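DNA polymerase (Pyrobaculum calidifontis, PDB 5MDN) probably catalyses the template-directed addition of deoxyribonucleotides to a growing DNA strand, releasing diphosphate. Local coordinates at residues 2-8 and 20-26; 119-125 and 149-153; 126-130 and 355-361. All blocks are in the same frame, centred on the assembly; numbering follows the deposited sequence.

Overall arrangement
From the N terminus, strands 5-12 and 17-24 form a beta hairpin, and interaction 1 closes it at its open end, beside a magnesium ion. Interaction 2 follows in series: it brings strand 144-155, which lies in the same mixed sheet as the hairpin, back against the end of helix 115-123. Interaction 3 starts right after segment 119-125 and closes a far longer loop, to the end of helix 326-356; since 126-130 lies between 119-125 and 149-153, interactions 2 and 3 cross. The three centres are 11 to 13 Å apart. F3 packs on W152, P5 on V125 and M120 on P361, and P5 bonds through its backbone to C128, linking the N-terminal sheet, helix 115-123 and the run leading to D363.

Interaction 1. Residues 2-8 and 20-26; sequences RFWPLDA and RVFGVDG. With MG (magnesium ion), chain C.
Backbone hydrogen bonds join L6 and D7 to F22. F22 N gives a nearly straight bond to D7 O (2.7 Å, 167° at the hydrogen), while F22 O accepts two N-H groups, L6 N at 2.7 Å and D7 N at 3.3 Å. Both L6 and D7 thus face F22, a classic beta bulge within the hairpin formed by strands 5-12 and 17-24; P5-G23 and A8-V21 are antiparallel non-hydrogen-bonded pairs. Farther along, V24 N is shared between F3 O and W4 O.

Apolar contact centres on the F3 ring. With CG anti to the backbone N (chi1 180°), the far end of the ring reaches in, CZ meeting V21 O near the ring plane at 3.1 Å and CE2 meeting V21 CG1 at 3.5 Å; P5 CB touches the same methyl (3.7 Å). G23 lies against the F3 ring, where a side chain would clash.

The extended R2 chain runs alongside G26 and sends NH2 to G26 O (3.1 Å), which sits in the guanidinium plane and offers a lone pair; W130 adds a cation-pi contact. D7 OD1 binds the magnesium ion at 2.5 Å, and D363 completes the protein side of the site, while D7 OD2 accepts from G272 N. D25 forms a salt bridge with R29.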
loop_
_atom_site.group_PDB
_atom_site.type_symbol
_atom_site.label_atom_id
_atom_site.label_comp_id
_atom_site.label_asym_id
_atom_site.label_seq_id
_atom_site.Cartn_x
_atom_site.Cartn_y
_atom_site.Cartn_z
ATOM N N ARG A 2 -16.497 26.682 1.764
ATOM C CA ARG A 2 -15.518 25.686 2.185
ATOM C C ARG A 2 -15.935 24.336 1.612
ATOM O O ARG A 2 -17.121 23.993 1.622
ATOM C CB ARG A 2 -15.419 25.663 3.721
ATOM C CG ARG A 2 -16.777 25.515 4.397
ATOM C CD ARG A 2 -16.725 25.566 5.920
ATOM N NE ARG A 2 -17.959 25.043 6.507
ATOM C CZ ARG A 2 -18.109 24.726 7.787
ATOM N NH1 ARG A 2 -17.095 24.884 8.627
ATOM N NH2 ARG A 2 -19.270 24.258 8.229
ATOM N N PHE A 3 -14.966 23.569 1.100
ATOM C CA PHE A 3 -15.285 22.603 0.052
ATOM C C PHE A 3 -14.969 21.152 0.387
ATOM O O PHE A 3 -15.815 20.287 0.145
ATOM C CB PHE A 3 -14.573 22.988 -1.253
ATOM C CG PHE A 3 -14.851 22.043 -2.375
ATOM C CD1 PHE A 3 -16.154 21.677 -2.672
ATOM C CD2 PHE A 3 -13.823 21.517 -3.134
ATOM C CE1 PHE A 3 -16.424 20.802 -3.695
ATOM C CE2 PHE A 3 -14.086 20.645 -4.164
ATOM C CZ PHE A 3 -15.389 20.287 -4.446
ATOM N N TRP A 4 -13.757 20.839 0.873
ATOM C CA TRP A 4 -13.378 19.452 1.163
ATOM C C TRP A 4 -13.464 18.546 -0.062
ATOM O O TRP A 4 -14.533 17.989 -0.342
ATOM C CB TRP A 4 -14.254 18.867 2.275
ATOM C CG TRP A 4 -13.844 17.484 2.692
ATOM C CD1 TRP A 4 -14.257 16.306 2.129
ATOM C CD2 TRP A 4 -12.954 17.129 3.751
ATOM N NE1 TRP A 4 -13.674 15.244 2.771
ATOM C CE2 TRP A 4 -12.870 15.721 3.771
ATOM C CE3 TRP A 4 -12.220 17.862 4.685
ATOM C CZ2 TRP A 4 -12.081 15.037 4.688
ATOM C CZ3 TRP A 4 -11.436 17.180 5.592
ATOM C CH2 TRP A 4 -11.369 15.783 5.584
ATOM N N PRO A 5 -12.369 18.340 -0.797
ATOM C CA PRO A 5 -12.449 17.558 -2.041
ATOM C C PRO A 5 -12.394 16.058 -1.773
ATOM O O PRO A 5 -11.565 15.583 -0.993
ATOM C CB PRO A 5 -11.218 18.023 -2.833
ATOM C CG PRO A 5 -10.770 19.290 -2.158
ATOM C CD PRO A 5 -11.107 19.085 -0.715
ATOM N N LEU A 6 -13.293 15.315 -2.421
ATOM C CA LEU A 6 -13.269 13.854 -2.429
ATOM C C LEU A 6 -12.550 13.289 -3.651
ATOM O O LEU A 6 -11.640 12.465 -3.516
ATOM C CB LEU A 6 -14.698 13.301 -2.377
ATOM C CG LEU A 6 -15.306 12.961 -1.016
ATOM C CD1 LEU A 6 -16.789 12.673 -1.166
ATOM C CD2 LEU A 6 -14.594 11.766 -0.400
ATOM N N ASP A 7 -12.956 13.713 -4.848
ATOM C CA ASP A 7 -12.464 13.146 -6.093
ATOM C C ASP A 7 -12.271 14.260 -7.112
ATOM O O ASP A 7 -12.939 15.296 -7.053
ATOM C CB ASP A 7 -13.433 12.088 -6.644
ATOM C CG ASP A 7 -12.826 11.267 -7.757
ATOM O OD1 ASP A 7 -11.584 11.250 -7.872
ATOM O OD2 ASP A 7 -13.593 10.639 -8.517
ATOM N N ALA A 8 -11.343 14.042 -8.042
ATOM C CA ALA A 8 -11.063 14.997 -9.104
ATOM C C ALA A 8 -10.957 14.272 -10.436
ATOM O O ALA A 8 -10.372 13.189 -10.519
ATOM C CB ALA A 8 -9.771 15.771 -8.824
ATOM N N ARG A 20 -12.684 19.069 -13.010
ATOM C CA ARG A 20 -13.794 18.928 -12.078
ATOM C C ARG A 20 -13.285 18.410 -10.739
ATOM O O ARG A 20 -12.423 17.526 -10.691
ATOM C CB ARG A 20 -14.859 17.975 -12.628
ATOM C CG ARG A 20 -15.367 18.340 -14.011
ATOM C CD ARG A 20 -16.766 17.790 -14.238
ATOM N NE ARG A 20 -17.334 18.243 -15.504
ATOM C CZ ARG A 20 -17.268 17.556 -16.640
ATOM N NH1 ARG A 20 -16.659 16.378 -16.670
ATOM N NH2 ARG A 20 -17.810 18.045 -17.746
ATOM N N VAL A 21 -13.819 18.965 -9.652
ATOM C CA VAL A 21 -13.482 18.544 -8.295
ATOM C C VAL A 21 -14.782 18.329 -7.532
ATOM O O VAL A 21 -15.589 19.258 -7.401
ATOM C CB VAL A 21 -12.592 19.566 -7.566
ATOM C CG1 VAL A 21 -11.982 18.939 -6.324
ATOM C CG2 VAL A 21 -11.500 20.094 -8.488
ATOM N N PHE A 22 -14.988 17.111 -7.036
ATOM C CA PHE A 22 -16.188 16.749 -6.293
ATOM C C PHE A 22 -15.900 16.779 -4.796
ATOM O O PHE A 22 -14.846 16.316 -4.350
ATOM C CB PHE A 22 -16.682 15.358 -6.703
ATOM C CG PHE A 22 -16.926 15.207 -8.182
ATOM C CD1 PHE A 22 -15.884 14.915 -9.047
ATOM C CD2 PHE A 22 -18.201 15.353 -8.706
ATOM C CE1 PHE A 22 -16.104 14.774 -10.405
ATOM C CE2 PHE A 22 -18.428 15.215 -10.064
ATOM C CZ PHE A 22 -17.378 14.924 -10.914
ATOM N N GLY A 23 -16.840 17.310 -4.024
ATOM C CA GLY A 23 -16.612 17.461 -2.603
ATOM C C GLY A 23 -17.878 17.765 -1.831
ATOM O O GLY A 23 -18.989 17.581 -2.329
ATOM N N VAL A 24 -17.687 18.237 -0.599
ATOM C CA VAL A 24 -18.762 18.428 0.375
ATOM C C VAL A 24 -18.671 19.850 0.913
ATOM O O VAL A 24 -17.806 20.146 1.745
ATOM C CB VAL A 24 -18.684 17.414 1.524
ATOM C CG1 VAL A 24 -19.770 17.695 2.552
ATOM C CG2 VAL A 24 -18.802 15.992 0.993
ATOM N N ASP A 25 -19.591 20.713 0.486
ATOM C CA ASP A 25 -19.527 22.123 0.849
ATOM C C ASP A 25 -19.742 22.309 2.353
ATOM O O ASP A 25 -19.991 21.363 3.105
ATOM C CB ASP A 25 -20.547 22.931 0.050
ATOM C CG ASP A 25 -21.977 22.608 0.425
ATOM O OD1 ASP A 25 -22.207 21.608 1.139
ATOM O OD2 ASP A 25 -22.872 23.377 0.020
ATOM N N GLY A 26 -19.639 23.566 2.792
ATOM C CA GLY A 26 -19.797 23.894 4.198
ATOM C C GLY A 26 -21.163 23.593 4.774
ATOM O O GLY A 26 -21.287 23.421 5.991
HETATM MG MG MG C . -10.533 9.304 -9.058
#

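Interaction 2. Residues 119-125 and 149-153; sequences YMIDKGV and VVEWA
Y119 holds CG anti to its own N (chi1 178°), which carries the phenol across to the indole of W152; W152 in turn has CG anti to its carbonyl carbon (chi1 -68°), so that the indole projects from the strand toward the helix. There W152 NE1 donates to Y119 OH at 2.7 Å, the oxygen lying somewhat out of the indole plane. The two side chains cross at about a right angle, with ring planes 76° apart. Y119 OH also bonds to D35 OD2, so the hydroxyl is gripped by both W152 and D35, and V149 CG2 packs against it at 3.6 Å.

The helix 115-123 ends here in a Schellman motif: V125 N reaches back to M120 O (2.8 Å), and G124, with positive phi, turns the chain so that V125 points at strand 144-155. V125 CG2 then sits squarely over one face of the indole, 3.4 Å from the centroid of the six-membered ring, a CH-pi contact. CG1 of the same valine reaches W152 CH2 at 3.8 Å. With an alanine at W152 the indole N-H is gone, so of these two partners Y119 OH would probably keep just D35, and a gap would open against the V125 methyls. K123 comes in from the helix end, its CB 3.9 Å from W152 CD1 and its CG over the rim of one face of the Y119 ring. F3, just ahead of strand 5-12, and L33 of strand 30-35 also touch the indole.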
loop_
_atom_site.group_PDB
_atom_site.type_symbol
_atom_site.label_atom_id
_atom_site.label_comp_id
_atom_site.label_asym_id
_atom_site.label_seq_id
_atom_site.Cartn_x
_atom_site.Cartn_y
_atom_site.Cartn_z
ATOM N N TYR A 119 -3.232 20.475 -11.693
ATOM C CA TYR A 119 -4.143 21.542 -11.287
ATOM C C TYR A 119 -4.146 21.730 -9.776
ATOM O O TYR A 119 -4.019 22.855 -9.278
ATOM C CB TYR A 119 -5.554 21.245 -11.794
ATOM C CG TYR A 119 -6.579 22.271 -11.371
ATOM C CD1 TYR A 119 -6.760 23.440 -12.098
ATOM C CD2 TYR A 119 -7.367 22.070 -10.246
ATOM C CE1 TYR A 119 -7.695 24.381 -11.712
ATOM C CE2 TYR A 119 -8.302 23.004 -9.853
ATOM C CZ TYR A 119 -8.463 24.158 -10.590
ATOM O OH TYR A 119 -9.395 25.091 -10.200
ATOM N N MET A 120 -4.303 20.638 -9.024
ATOM C CA MET A 120 -4.403 20.756 -7.571
ATOM C C MET A 120 -3.095 21.247 -6.965
ATOM O O MET A 120 -3.106 21.998 -5.983
ATOM C CB MET A 120 -4.828 19.422 -6.958
ATOM C CG MET A 120 -6.256 19.022 -7.306
ATOM S SD MET A 120 -6.869 17.601 -6.377
ATOM C CE MET A 120 -5.570 16.411 -6.673
ATOM N N ILE A 121 -1.960 20.821 -7.523
ATOM C CA ILE A 121 -0.668 21.320 -7.057
ATOM C C ILE A 121 -0.559 22.823 -7.292
ATOM O O ILE A 121 -0.225 23.589 -6.381
ATOM C CB ILE A 121 0.482 20.557 -7.738
ATOM C CG1 ILE A 121 0.616 19.152 -7.145
ATOM C CG2 ILE A 121 1.792 21.323 -7.610
ATOM C CD1 ILE A 121 1.630 18.282 -7.857
ATOM N N ASP A 122 -0.833 23.267 -8.522
ATOM C CA ASP A 122 -0.627 24.671 -8.869
ATOM C C ASP A 122 -1.613 25.581 -8.147
ATOM O O ASP A 122 -1.253 26.687 -7.728
ATOM C CB ASP A 122 -0.737 24.853 -10.383
ATOM C CG ASP A 122 0.432 24.244 -11.129
ATOM O OD1 ASP A 122 1.115 23.367 -10.558
ATOM O OD2 ASP A 122 0.668 24.643 -12.288
ATOM N N LYS A 123 -2.859 25.142 -7.991
ATOM C CA LYS A 123 -3.880 25.946 -7.334
ATOM C C LYS A 123 -3.929 25.729 -5.827
ATOM O O LYS A 123 -4.693 26.416 -5.141
ATOM C CB LYS A 123 -5.255 25.653 -7.942
ATOM C CG LYS A 123 -5.311 25.861 -9.446
ATOM C CD LYS A 123 -5.082 27.319 -9.807
ATOM C CE LYS A 123 -4.967 27.504 -11.310
ATOM N NZ LYS A 123 -4.576 28.894 -11.675
ATOM N N GLY A 124 -3.134 24.804 -5.298
ATOM C CA GLY A 124 -3.134 24.541 -3.872
ATOM C C GLY A 124 -4.358 23.811 -3.368
ATOM O O GLY A 124 -4.728 23.971 -2.201
ATOM N N VAL A 125 -4.997 23.010 -4.215
ATOM C CA VAL A 125 -6.144 22.213 -3.798
ATOM C C VAL A 125 -5.632 20.981 -3.065
ATOM O O VAL A 125 -4.918 20.154 -3.642
ATOM C CB VAL A 125 -7.013 21.818 -4.999
ATOM C CG1 VAL A 125 -8.240 21.044 -4.536
ATOM C CG2 VAL A 125 -7.411 23.045 -5.799
ATOM N N VAL A 149 -15.275 27.936 -10.460
ATOM C CA VAL A 149 -14.309 28.457 -9.501
ATOM C C VAL A 149 -13.748 29.767 -10.038
ATOM O O VAL A 149 -13.420 29.882 -11.226
ATOM C CB VAL A 149 -13.200 27.430 -9.209
ATOM C CG1 VAL A 149 -13.806 26.082 -8.862
ATOM C CG2 VAL A 149 -12.235 27.296 -10.368
ATOM N N VAL A 150 -13.700 30.779 -9.182
ATOM C CA VAL A 150 -13.036 32.029 -9.530
ATOM C C VAL A 150 -11.583 32.019 -9.078
ATOM O O VAL A 150 -10.674 32.288 -9.868
ATOM C CB VAL A 150 -13.808 33.225 -8.935
ATOM C CG1 VAL A 150 -13.187 34.535 -9.389
ATOM C CG2 VAL A 150 -15.275 33.154 -9.328
ATOM N N GLU A 151 -11.340 31.711 -7.807
ATOM C CA GLU A 151 -9.982 31.666 -7.288
ATOM C C GLU A 151 -9.955 30.781 -6.050
ATOM O O GLU A 151 -10.846 30.864 -5.201
ATOM C CB GLU A 151 -9.468 33.072 -6.960
ATOM C CG GLU A 151 -8.004 33.119 -6.574
ATOM C CD GLU A 151 -7.533 34.521 -6.257
ATOM O OE1 GLU A 151 -8.356 35.333 -5.786
ATOM O OE2 GLU A 151 -6.343 34.815 -6.491
ATOM N N TRP A 152 -8.929 29.938 -5.958
ATOM C CA TRP A 152 -8.688 29.142 -4.764
ATOM C C TRP A 152 -7.875 29.944 -3.755
ATOM O O TRP A 152 -6.841 30.527 -4.099
ATOM C CB TRP A 152 -7.953 27.847 -5.113
ATOM C CG TRP A 152 -8.760 26.877 -5.911
ATOM C CD1 TRP A 152 -8.920 26.861 -7.265
ATOM C CD2 TRP A 152 -9.504 25.762 -5.405
ATOM N NE1 TRP A 152 -9.727 25.812 -7.634
ATOM C CE2 TRP A 152 -10.098 25.121 -6.511
ATOM C CE3 TRP A 152 -9.726 25.245 -4.125
ATOM C CZ2 TRP A 152 -10.902 23.990 -6.375
ATOM C CZ3 TRP A 152 -10.527 24.124 -3.992
ATOM C CH2 TRP A 152 -11.104 23.508 -5.111
ATOM N N ALA A 153 -8.345 29.969 -2.511
ATOM C CA ALA A 153 -7.540 30.483 -1.412
ATOM C C ALA A 153 -6.730 29.349 -0.799
ATOM O O ALA A 153 -6.290 28.439 -1.509
ATOM C CB ALA A 153 -8.422 31.154 -0.359
#

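Interaction 3. Residues 126-130 and 355-361; sequences VPCAW and SSVSGLP
P127 pushes its ring toward the turn that follows helix 326-356, and its CG atom does most of the touching: it lies 3.4 Å from both G359 O and L360 O. The contact joins the loop between helix 115-123 and strand 131-141, in the exonuclease-family region, to the C-terminal end of that long helix, just before D363 of the magnesium site. It is a meeting of loop and helix end. P127 O faces the last turn, 3.2 Å from S356 CA in a CA-H...O contact. On the next residue, C128 O lies 3.4 Å from S356 CB, and A129 CB adds a looser touch on the same carbon. The thiol of C128, with SG anti to the carbonyl carbon (chi1 -61°), packs beside S355, its SG 3.8 Å from S355 CB.

A second shell sets these groups. The hydroxyl of S356 turns to Q353 O in the preceding turn of the helix, while its CB meets P127 O and C128 O. After the helix the chain reverses through S358 and G359, both with positive phi; in G359 a side chain would jam against the preceding carbonyl. R380 of helix 370-384 packs on V126 and P127 and makes a weak hydrogen bond to G359 O. Elsewhere, C128 is bonded to P5 through the backbone and packs on W4; at the other end of the turn, L360 and P361 rest on M117 of helix 115-123. S355 OG, anti to its backbone N (chi1 174°), makes a doubtful, too-short bond to L360 O and lies 3.7 Å from P127 CG.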
loop_
_atom_site.group_PDB
_atom_site.type_symbol
_atom_site.label_atom_id
_atom_site.label_comp_id
_atom_site.label_asym_id
_atom_site.label_seq_id
_atom_site.Cartn_x
_atom_site.Cartn_y
_atom_site.Cartn_z
ATOM N N VAL A 126 -5.997 20.854 -1.797
ATOM C CA VAL A 126 -5.569 19.739 -0.959
ATOM C C VAL A 126 -6.765 18.816 -0.754
ATOM O O VAL A 126 -7.808 19.262 -0.257
ATOM C CB VAL A 126 -4.993 20.223 0.385
ATOM C CG1 VAL A 126 -3.610 20.823 0.174
ATOM C CG2 VAL A 126 -5.909 21.254 1.038
ATOM N N PRO A 127 -6.678 17.545 -1.143
ATOM C CA PRO A 127 -7.812 16.635 -0.950
ATOM C C PRO A 127 -7.987 16.278 0.517
ATOM O O PRO A 127 -7.036 16.289 1.302
ATOM C CB PRO A 127 -7.430 15.407 -1.784
ATOM C CG PRO A 127 -5.945 15.434 -1.834
ATOM C CD PRO A 127 -5.524 16.878 -1.770
ATOM N N CYS A 128 -9.230 15.958 0.877
ATOM C CA CYS A 128 -9.578 15.588 2.248
ATOM C C CYS A 128 -9.151 16.673 3.233
ATOM O O CYS A 128 -8.589 16.399 4.295
ATOM C CB CYS A 128 -8.976 14.234 2.625
ATOM S SG CYS A 128 -9.534 12.853 1.612
ATOM N N ALA A 129 -9.426 17.922 2.867
ATOM C CA ALA A 129 -9.159 19.066 3.725
ATOM C C ALA A 129 -10.036 20.216 3.257
ATOM O O ALA A 129 -10.238 20.394 2.053
ATOM C CB ALA A 129 -7.681 19.467 3.695
ATOM N N TRP A 130 -10.552 20.989 4.207
ATOM C CA TRP A 130 -11.423 22.108 3.869
ATOM C C TRP A 130 -10.632 23.192 3.145
ATOM O O TRP A 130 -9.716 23.791 3.719
ATOM C CB TRP A 130 -12.076 22.673 5.124
ATOM C CG TRP A 130 -13.048 21.755 5.788
ATOM C CD1 TRP A 130 -12.836 21.007 6.909
ATOM C CD2 TRP A 130 -14.398 21.502 5.386
ATOM N NE1 TRP A 130 -13.969 20.296 7.225
ATOM C CE2 TRP A 130 -14.943 20.584 6.305
ATOM C CE3 TRP A 130 -15.198 21.960 4.335
ATOM C CZ2 TRP A 130 -16.251 20.115 6.204
ATOM C CZ3 TRP A 130 -16.494 21.495 4.236
ATOM C CH2 TRP A 130 -17.009 20.581 5.165
ATOM N N SER A 355 -4.116 11.436 3.061
ATOM C CA SER A 355 -4.468 12.048 1.784
ATOM C C SER A 355 -4.274 13.561 1.812
ATOM O O SER A 355 -3.839 14.150 0.816
ATOM C CB SER A 355 -5.909 11.699 1.415
ATOM O OG SER A 355 -6.313 12.398 0.251
ATOM N N SER A 356 -4.602 14.206 2.937
ATOM C CA SER A 356 -4.419 15.651 3.037
ATOM C C SER A 356 -2.944 16.002 3.181
ATOM O O SER A 356 -2.483 17.016 2.640
ATOM C CB SER A 356 -5.229 16.208 4.207
ATOM O OG SER A 356 -4.815 15.638 5.437
ATOM N N VAL A 357 -2.185 15.171 3.897
ATOM C CA VAL A 357 -0.744 15.145 3.706
ATOM C C VAL A 357 -0.440 14.443 2.384
ATOM O O VAL A 357 -1.287 13.747 1.811
ATOM C CB VAL A 357 -0.051 14.452 4.892
ATOM C CG1 VAL A 357 1.443 14.733 4.890
ATOM C CG2 VAL A 357 -0.681 14.901 6.206
ATOM N N SER A 358 0.763 14.685 1.859
ATOM C CA SER A 358 1.207 14.093 0.596
ATOM C C SER A 358 0.414 14.639 -0.590
ATOM O O SER A 358 1.001 15.035 -1.602
ATOM C CB SER A 358 1.120 12.563 0.652
ATOM O OG SER A 358 -0.163 12.113 0.257
ATOM N N GLY A 359 -0.912 14.661 -0.483
ATOM C CA GLY A 359 -1.756 15.354 -1.432
ATOM C C GLY A 359 -2.420 14.509 -2.496
ATOM O O GLY A 359 -3.008 15.073 -3.426
ATOM N N LEU A 360 -2.358 13.180 -2.393
ATOM C CA LEU A 360 -3.068 12.346 -3.351
ATOM C C LEU A 360 -4.530 12.169 -2.942
ATOM O O LEU A 360 -4.858 12.189 -1.752
ATOM C CB LEU A 360 -2.399 10.979 -3.472
ATOM C CG LEU A 360 -1.050 10.925 -4.193
ATOM C CD1 LEU A 360 -0.426 9.543 -4.051
ATOM C CD2 LEU A 360 -1.209 11.294 -5.659
ATOM N N PRO A 361 -5.430 12.003 -3.912
ATOM C CA PRO A 361 -6.836 11.753 -3.576
ATOM C C PRO A 361 -7.014 10.428 -2.845
ATOM O O PRO A 361 -6.140 9.555 -2.851
ATOM C CB PRO A 361 -7.538 11.738 -4.941
ATOM C CG PRO A 361 -6.591 12.426 -5.873
ATOM C CD PRO A 361 -5.220 12.129 -5.363
#